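PDB 5Z87: EmGH1, which probably hydrolyses beta-glucosidic bonds as a family 3 glycoside hydrolase, and possibly acts on xylosides and arabinofuranosides too. Local coordinates for residues Thr55-Arg67 / Asp343-Pro356. Numbering follows the deposited sequence.
Sequences TLDEMAAQLNCPR and DIELANNGVYLMLP
Leu63 fits a hollow formed by Asp343, Tyr352 and Leu355. Its CD2 lies 3.3 Å from Asp343 O, and its CD1 touches Leu355 CD1, the two side chains crossing at about a right angle. Leu355 CD1 also sits over one face of the Tyr352 ring, near the rim. With CG beside the backbone N (chi1 -47°), the Leu63 methyls reach Asp343 O and Leu355, while its CB meets Tyr352 CD2. Further along, the methyl of Ala60 presses on the Pro356 ring, CB to CG 3.5 Å. Asp57 OD1 borders the same ring beside CB and forms a salt bridge to Arg360. Where strands 64-65 and 345-346 run side by side, Ile344 CD1 tucks between Gln62 O, Asn64 O and Cys65 CB. Leu346 CD1 lies alongside Cys65 SG.

Glu345 N donates a nearly straight bond to Leu63 O (2.9 Å, 174°). Ala347 N bonds to Cys65 O. At the far end Arg67 N meets Asn348 OD1 in the carbonyl plane, at 2.8 Å. The Glu345 side chain, extended beyond CG, reaches across the 347-350 loop to the start of the 3-10 segment 351-353. Its OE1 accepts from Val351 N and its OE2 from Tyr352 N. A water links OE2 to Asn64 OD1. Were Glu345 replaced by an alanine, the Val351 and Tyr352 amides would probably lose their acceptor, and the water to Asn64 its second partner. A second water joins Ala60 O to Tyr352 O.

Asn64 and Pro66 are backbone-bonded to Gly91 and Tyr93, while Ile344 is bonded to Val310 and Ser312. The parallel pair thus bridges the first and last strands of the six-stranded sheet, consistent with closure of the TIM-barrel-like N-terminal domain of family 3 glycoside hydrolases.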
ATOM      1  N   THR A  55     -33.406 -32.889  14.203  1.00 23.66           N
ATOM      2  CA  THR A  55     -33.204 -33.406  12.859  1.00 28.01           C
ATOM      3  C   THR A  55     -32.193 -32.544  12.086  1.00 32.97           C
ATOM      4  O   THR A  55     -31.798 -31.457  12.514  1.00 28.66           O
ATOM      5  CB  THR A  55     -34.532 -33.461  12.099  1.00 33.44           C
ATOM      6  OG1 THR A  55     -34.954 -32.126  11.761  1.00 26.31           O
ATOM      7  CG2 THR A  55     -35.617 -34.162  12.950  1.00 26.25           C
ATOM      8  N   LEU A  56     -31.786 -33.050  10.920  1.00 28.23           N
ATOM      9  CA  LEU A  56     -30.959 -32.273  10.001  1.00 34.20           C
ATOM     10  C   LEU A  56     -31.603 -30.927   9.675  1.00 32.20           C
ATOM     11  O   LEU A  56     -30.948 -29.878   9.746  1.00 27.57           O
ATOM     12  CB  LEU A  56     -30.724 -33.073   8.720  1.00 28.56           C
ATOM     13  CG  LEU A  56     -30.101 -32.328   7.539  1.00 31.41           C
ATOM     14  CD1 LEU A  56     -28.711 -31.865   7.906  1.00 25.81           C
ATOM     15  CD2 LEU A  56     -30.054 -33.214   6.305  1.00 30.34           C
ATOM     16  N   ASP A  57     -32.889 -30.941   9.313  1.00 28.00           N
ATOM     17  CA  ASP A  57     -33.578 -29.711   8.931  1.00 27.14           C
ATOM     18  C   ASP A  57     -33.693 -28.736  10.095  1.00 30.73           C
ATOM     19  O   ASP A  57     -33.627 -27.514   9.893  1.00 26.08           O
ATOM     20  CB  ASP A  57     -34.964 -30.038   8.373  1.00 24.79           C
ATOM     21  CG  ASP A  57     -34.900 -30.689   7.004  1.00 35.73           C
ATOM     22  OD1 ASP A  57     -33.785 -30.828   6.463  1.00 37.87           O
ATOM     23  OD2 ASP A  57     -35.963 -31.059   6.462  1.00 43.46           O
ATOM     24  N   GLU A  58     -33.853 -29.247  11.318  1.00 26.25           N
ATOM     25  CA  GLU A  58     -33.963 -28.362  12.474  1.00 29.16           C
ATOM     26  C   GLU A  58     -32.622 -27.725  12.822  1.00 28.23           C
ATOM     27  O   GLU A  58     -32.564 -26.543  13.173  1.00 24.74           O
ATOM     28  CB  GLU A  58     -34.523 -29.128  13.669  1.00 24.42           C
ATOM     29  CG  GLU A  58     -35.968 -29.613  13.452  1.00 22.71           C
ATOM     30  CD  GLU A  58     -36.462 -30.437  14.627  1.00 28.51           C
ATOM     31  OE1 GLU A  58     -35.647 -31.200  15.204  1.00 23.14           O
ATOM     32  OE2 GLU A  58     -37.657 -30.304  14.981  1.00 27.27           O
ATOM     33  N   MET A  59     -31.536 -28.495  12.748  1.00 26.83           N
ATOM     34  CA  MET A  59     -30.218 -27.917  12.976  1.00 24.20           C
ATOM     35  C   MET A  59     -29.854 -26.924  11.881  1.00 27.88           C
ATOM     36  O   MET A  59     -29.312 -25.849  12.166  1.00 25.35           O
ATOM     37  CB  MET A  59     -29.169 -29.016  13.061  1.00 20.78           C
ATOM     38  CG  MET A  59     -29.235 -29.794  14.346  1.00 25.45           C
ATOM     39  SD  MET A  59     -27.901 -30.988  14.463  1.00 34.17           S
ATOM     40  CE  MET A  59     -28.298 -32.046  13.065  1.00 32.24           C
ATOM     41  N   ALA A  60     -30.152 -27.265  10.627  1.00 24.76           N
ATOM     42  CA  ALA A  60     -29.793 -26.386   9.525  1.00 26.61           C
ATOM     43  C   ALA A  60     -30.483 -25.038   9.642  1.00 24.16           C
ATOM     44  O   ALA A  60     -29.910 -24.014   9.261  1.00 28.93           O
ATOM     45  CB  ALA A  60     -30.128 -27.047   8.191  1.00 21.35           C
ATOM     46  N   ALA A  61     -31.693 -25.009  10.185  1.00 24.02           N
ATOM     47  CA  ALA A  61     -32.421 -23.747  10.263  1.00 26.62           C
ATOM     48  C   ALA A  61     -31.731 -22.761  11.203  1.00 25.39           C
ATOM     49  O   ALA A  61     -31.854 -21.543  11.027  1.00 22.53           O
ATOM     50  CB  ALA A  61     -33.864 -24.011  10.705  1.00 22.82           C
ATOM     51  N   GLN A  62     -31.003 -23.266  12.199  1.00 20.55           N
ATOM     52  CA  GLN A  62     -30.241 -22.419  13.105  1.00 23.95           C
ATOM     53  C   GLN A  62     -29.045 -21.736  12.434  1.00 24.60           C
ATOM     54  O   GLN A  62     -28.388 -20.921  13.085  1.00 19.79           O
ATOM     55  CB  GLN A  62     -29.765 -23.247  14.307  1.00 23.08           C
ATOM     56  CG  GLN A  62     -30.903 -23.874  15.117  1.00 18.39           C
ATOM     57  CD  GLN A  62     -31.764 -22.833  15.812  1.00 25.68           C
ATOM     58  OE1 GLN A  62     -31.259 -21.953  16.521  1.00 21.82           O
ATOM     59  NE2 GLN A  62     -33.080 -22.905  15.585  1.00 25.55           N
ATOM     60  N   LEU A  63     -28.746 -22.030  11.166  1.00 20.52           N
ATOM     61  CA  LEU A  63     -27.587 -21.443  10.499  1.00 24.78           C
ATOM     62  C   LEU A  63     -27.961 -20.290   9.575  1.00 24.69           C
ATOM     63  O   LEU A  63     -27.096 -19.783   8.852  1.00 22.07           O
ATOM     64  CB  LEU A  63     -26.822 -22.516   9.718  1.00 19.92           C
ATOM     65  CG  LEU A  63     -26.559 -23.818  10.488  1.00 21.48           C
ATOM     66  CD1 LEU A  63     -25.644 -24.730   9.714  1.00 26.15           C
ATOM     67  CD2 LEU A  63     -25.968 -23.535  11.858  1.00 22.86           C
ATOM     68  N   ASN A  64     -29.222 -19.864   9.581  1.00 23.31           N
ATOM     69  CA  ASN A  64     -29.701 -18.786   8.725  1.00 25.01           C
ATOM     70  C   ASN A  64     -29.962 -17.538   9.556  1.00 27.05           C
ATOM     71  O   ASN A  64     -30.461 -17.633  10.682  1.00 25.42           O
ATOM     72  CB  ASN A  64     -30.984 -19.202   7.998  1.00 25.68           C
ATOM     73  CG  ASN A  64     -30.843 -20.540   7.292  1.00 28.07           C
ATOM     74  OD1 ASN A  64     -29.808 -20.817   6.701  1.00 20.56           O
ATOM     75  ND2 ASN A  64     -31.884 -21.375   7.354  1.00 24.96           N
ATOM     76  N   CYS A  65     -29.629 -16.366   8.999  1.00 18.71           N
ATOM     77  CA  CYS A  65     -29.889 -15.077   9.648  1.00 19.44           C
ATOM     78  C   CYS A  65     -30.261 -14.019   8.615  1.00 26.35           C
ATOM     79  O   CYS A  65     -29.420 -13.207   8.205  1.00 26.34           O
ATOM     80  CB  CYS A  65     -28.677 -14.620  10.460  1.00 17.75           C
ATOM     81  SG  CYS A  65     -28.971 -13.133  11.452  1.00 23.85           S
ATOM     82  N   PRO A  66     -31.521 -13.989   8.177  1.00 25.17           N
ATOM     83  CA  PRO A  66     -31.965 -12.939   7.251  1.00 21.20           C
ATOM     84  C   PRO A  66     -32.241 -11.642   7.999  1.00 22.77           C
ATOM     85  O   PRO A  66     -32.180 -11.570   9.227  1.00 23.54           O
ATOM     86  CB  PRO A  66     -33.261 -13.509   6.660  1.00 21.51           C
ATOM     87  CG  PRO A  66     -33.851 -14.274   7.827  1.00 22.37           C
ATOM     88  CD  PRO A  66     -32.633 -14.894   8.545  1.00 20.49           C
ATOM     89  N   ARG A  67     -32.556 -10.611   7.225  1.00 24.13           N
ATOM     90  CA  ARG A  67     -33.031  -9.372   7.816  1.00 28.53           C
ATOM     91  C   ARG A  67     -34.390  -9.595   8.466  1.00 25.16           C
ATOM     92  O   ARG A  67     -35.235 -10.330   7.948  1.00 24.30           O
ATOM     93  CB  ARG A  67     -33.118  -8.273   6.761  1.00 30.76           C
ATOM     94  CG  ARG A  67     -32.633  -6.930   7.269  1.00 34.06           C
ATOM     95  CD  ARG A  67     -32.631  -5.883   6.176  1.00 45.81           C
ATOM     96  NE  ARG A  67     -31.358  -5.893   5.470  1.00 54.02           N
ATOM     97  CZ  ARG A  67     -30.305  -5.165   5.826  1.00 47.04           C
ATOM     98  NH1 ARG A  67     -29.170  -5.256   5.130  1.00 41.49           N
ATOM     99  NH2 ARG A  67     -30.393  -4.355   6.879  1.00 38.91           N
ATOM    100  N   ASP A 343     -20.298 -20.365  10.799  1.00 20.01           N
ATOM    101  CA  ASP A 343     -21.376 -21.120  11.428  1.00 23.39           C
ATOM    102  C   ASP A 343     -22.761 -20.620  11.043  1.00 24.80           C
ATOM    103  O   ASP A 343     -23.672 -21.432  10.867  1.00 26.46           O
ATOM    104  CB  ASP A 343     -21.235 -21.081  12.956  1.00 19.02           C
ATOM    105  CG  ASP A 343     -19.919 -21.640  13.429  1.00 23.36           C
ATOM    106  OD1 ASP A 343     -19.541 -22.733  12.940  1.00 27.49           O
ATOM    107  OD2 ASP A 343     -19.261 -20.994  14.279  1.00 19.65           O
ATOM    108  N   ILE A 344     -22.954 -19.307  10.919  1.00 22.34           N
ATOM    109  CA  ILE A 344     -24.265 -18.755  10.620  1.00 17.66           C
ATOM    110  C   ILE A 344     -24.120 -17.689   9.542  1.00 23.05           C
ATOM    111  O   ILE A 344     -23.220 -16.846   9.603  1.00 22.47           O
ATOM    112  CB  ILE A 344     -24.959 -18.197  11.884  1.00 18.27           C
ATOM    113  CG1 ILE A 344     -26.282 -17.526  11.520  1.00 23.95           C
ATOM    114  CG2 ILE A 344     -24.060 -17.253  12.633  1.00 17.26           C
ATOM    115  CD1 ILE A 344     -27.239 -17.405  12.692  1.00 20.54           C
ATOM    116  N   GLU A 345     -24.998 -17.742   8.546  1.00 21.73           N
ATOM    117  CA  GLU A 345     -24.923 -16.882   7.383  1.00 18.83           C
ATOM    118  C   GLU A 345     -25.854 -15.687   7.562  1.00 24.35           C
ATOM    119  O   GLU A 345     -27.071 -15.845   7.695  1.00 20.79           O
ATOM    120  CB  GLU A 345     -25.281 -17.651   6.117  1.00 19.93           C
ATOM    121  CG  GLU A 345     -25.423 -16.752   4.931  1.00 19.62           C
ATOM    122  CD  GLU A 345     -25.928 -17.487   3.730  1.00 24.75           C
ATOM    123  OE1 GLU A 345     -25.396 -17.257   2.626  1.00 17.60           O
ATOM    124  OE2 GLU A 345     -26.845 -18.318   3.900  1.00 26.78           O
ATOM    125  N   LEU A 346     -25.270 -14.500   7.578  1.00 26.13           N
ATOM    126  CA  LEU A 346     -26.016 -13.251   7.577  1.00 20.89           C
ATOM    127  C   LEU A 346     -26.350 -12.919   6.128  1.00 22.38           C
ATOM    128  O   LEU A 346     -25.482 -12.503   5.357  1.00 21.69           O
ATOM    129  CB  LEU A 346     -25.190 -12.157   8.240  1.00 17.12           C
ATOM    130  CG  LEU A 346     -25.749 -10.750   8.127  1.00 26.36           C
ATOM    131  CD1 LEU A 346     -27.062 -10.633   8.889  1.00 16.13           C
ATOM    132  CD2 LEU A 346     -24.708  -9.764   8.659  1.00 16.61           C
ATOM    133  N   ALA A 347     -27.607 -13.138   5.741  1.00 26.46           N
ATOM    134  CA  ALA A 347     -28.027 -12.940   4.358  1.00 23.98           C
ATOM    135  C   ALA A 347     -29.525 -13.166   4.202  1.00 23.97           C
ATOM    136  O   ALA A 347     -30.127 -13.927   4.965  1.00 21.41           O
ATOM    137  CB  ALA A 347     -27.269 -13.880   3.410  1.00 22.01           C
ATOM    138  N   ASN A 348     -30.133 -12.502   3.227  1.00 21.50           N
ATOM    139  CA  ASN A 348     -31.467 -12.844   2.771  1.00 25.87           C
ATOM    140  C   ASN A 348     -31.351 -13.909   1.695  1.00 24.92           C
ATOM    141  O   ASN A 348     -30.502 -13.810   0.806  1.00 22.16           O
ATOM    142  CB  ASN A 348     -32.196 -11.631   2.196  1.00 21.82           C
ATOM    143  CG  ASN A 348     -32.680 -10.692   3.253  1.00 26.98           C
ATOM    144  OD1 ASN A 348     -32.730 -11.033   4.440  1.00 28.48           O
ATOM    145  ND2 ASN A 348     -33.036  -9.488   2.838  1.00 25.12           N
ATOM    146  N   ASN A 349     -32.213 -14.922   1.774  1.00 26.61           N
ATOM    147  CA  ASN A 349     -32.207 -16.006   0.802  1.00 23.89           C
ATOM    148  C   ASN A 349     -30.789 -16.539   0.604  1.00 21.20           C
ATOM    149  O   ASN A 349     -30.271 -16.610  -0.509  1.00 25.21           O
ATOM    150  CB  ASN A 349     -32.813 -15.528  -0.520  1.00 25.29           C
ATOM    151  CG  ASN A 349     -33.023 -16.649  -1.503  1.00 27.35           C
ATOM    152  OD1 ASN A 349     -33.286 -17.780  -1.117  1.00 31.96           O
ATOM    153  ND2 ASN A 349     -32.902 -16.342  -2.790  1.00 31.66           N
ATOM    154  N   GLY A 350     -30.144 -16.880   1.711  1.00 20.80           N
ATOM    155  CA  GLY A 350     -28.732 -17.205   1.686  1.00 24.18           C
ATOM    156  C   GLY A 350     -28.426 -18.535   1.020  1.00 25.27           C
ATOM    157  O   GLY A 350     -29.296 -19.367   0.747  1.00 27.83           O
ATOM    158  N   VAL A 351     -27.137 -18.743   0.748  1.00 24.29           N
ATOM    159  CA  VAL A 351     -26.727 -20.013   0.168  1.00 27.70           C
ATOM    160  C   VAL A 351     -26.773 -21.132   1.207  1.00 24.18           C
ATOM    161  O   VAL A 351     -26.859 -22.310   0.834  1.00 24.13           O
ATOM    162  CB  VAL A 351     -25.334 -19.903  -0.498  1.00 22.10           C
ATOM    163  CG1 VAL A 351     -25.347 -18.843  -1.589  1.00 20.73           C
ATOM    164  CG2 VAL A 351     -24.236 -19.617   0.530  1.00 20.87           C
ATOM    165  N   TYR A 352     -26.746 -20.802   2.505  1.00 21.08           N
ATOM    166  CA  TYR A 352     -26.882 -21.857   3.507  1.00 27.83           C
ATOM    167  C   TYR A 352     -28.249 -22.531   3.476  1.00 25.22           C
ATOM    168  O   TYR A 352     -28.405 -23.587   4.091  1.00 25.63           O
ATOM    169  CB  TYR A 352     -26.627 -21.324   4.914  1.00 25.60           C
ATOM    170  CG  TYR A 352     -25.180 -21.359   5.328  1.00 20.28           C
ATOM    171  CD1 TYR A 352     -24.169 -21.518   4.382  1.00 18.29           C
ATOM    172  CD2 TYR A 352     -24.821 -21.218   6.664  1.00 21.28           C
ATOM    173  CE1 TYR A 352     -22.815 -21.550   4.763  1.00 18.19           C
ATOM    174  CE2 TYR A 352     -23.470 -21.242   7.061  1.00 25.55           C
ATOM    175  CZ  TYR A 352     -22.478 -21.412   6.100  1.00 23.77           C
ATOM    176  OH  TYR A 352     -21.162 -21.433   6.487  1.00 16.76           O
ATOM    177  N   LEU A 353     -29.234 -21.956   2.781  1.00 25.95           N
ATOM    178  CA  LEU A 353     -30.508 -22.639   2.622  1.00 23.28           C
ATOM    179  C   LEU A 353     -30.358 -23.929   1.820  1.00 27.94           C
ATOM    180  O   LEU A 353     -31.225 -24.804   1.907  1.00 29.35           O
ATOM    181  CB  LEU A 353     -31.532 -21.712   1.963  1.00 18.36           C
ATOM    182  CG  LEU A 353     -32.285 -20.724   2.879  1.00 31.48           C
ATOM    183  CD1 LEU A 353     -31.359 -19.876   3.719  1.00 31.82           C
ATOM    184  CD2 LEU A 353     -33.220 -19.811   2.095  1.00 29.06           C
ATOM    185  N   MET A 354     -29.265 -24.080   1.068  1.00 28.11           N
ATOM    186  CA  MET A 354     -28.985 -25.304   0.326  1.00 27.37           C
ATOM    187  C   MET A 354     -28.361 -26.395   1.187  1.00 22.34           C
ATOM    188  O   MET A 354     -28.218 -27.523   0.709  1.00 28.02           O
ATOM    189  CB  MET A 354     -28.039 -25.020  -0.856  1.00 23.89           C
ATOM    190  CG  MET A 354     -28.569 -24.036  -1.893  1.00 27.02           C
ATOM    191  SD  MET A 354     -27.303 -23.582  -3.113  1.00 33.19           S
ATOM    192  CE  MET A 354     -28.155 -22.275  -3.996  1.00 43.27           C
ATOM    193  N   LEU A 355     -27.970 -26.093   2.427  1.00 24.80           N
ATOM    194  CA  LEU A 355     -27.230 -27.070   3.224  1.00 25.41           C
ATOM    195  C   LEU A 355     -27.984 -28.385   3.437  1.00 28.07           C
ATOM    196  O   LEU A 355     -27.362 -29.453   3.285  1.00 29.03           O
ATOM    197  CB  LEU A 355     -26.828 -26.442   4.559  1.00 23.18           C
ATOM    198  CG  LEU A 355     -25.798 -25.320   4.528  1.00 25.84           C
ATOM    199  CD1 LEU A 355     -25.462 -24.900   5.958  1.00 25.30           C
ATOM    200  CD2 LEU A 355     -24.545 -25.751   3.776  1.00 24.17           C
ATOM    201  N   PRO A 356     -29.281 -28.400   3.793  1.00 27.09           N
ATOM    202  CA  PRO A 356     -29.952 -29.708   3.980  1.00 30.07           C
ATOM    203  C   PRO A 356     -29.959 -30.557   2.721  1.00 26.25           C
ATOM    204  O   PRO A 356     -29.600 -31.738   2.772  1.00 28.00           O
ATOM    205  CB  PRO A 356     -31.375 -29.321   4.424  1.00 27.54           C
ATOM    206  CG  PRO A 356     -31.250 -27.935   4.968  1.00 30.39           C
ATOM    207  CD  PRO A 356     -30.174 -27.275   4.141  1.00 24.97           C
TER
HETATM  208  O   HOH W   1     -29.254 -24.340   6.567  1.00 22.22           O
HETATM  209  O   HOH W   2     -28.820 -18.378   5.469  1.00 21.58           O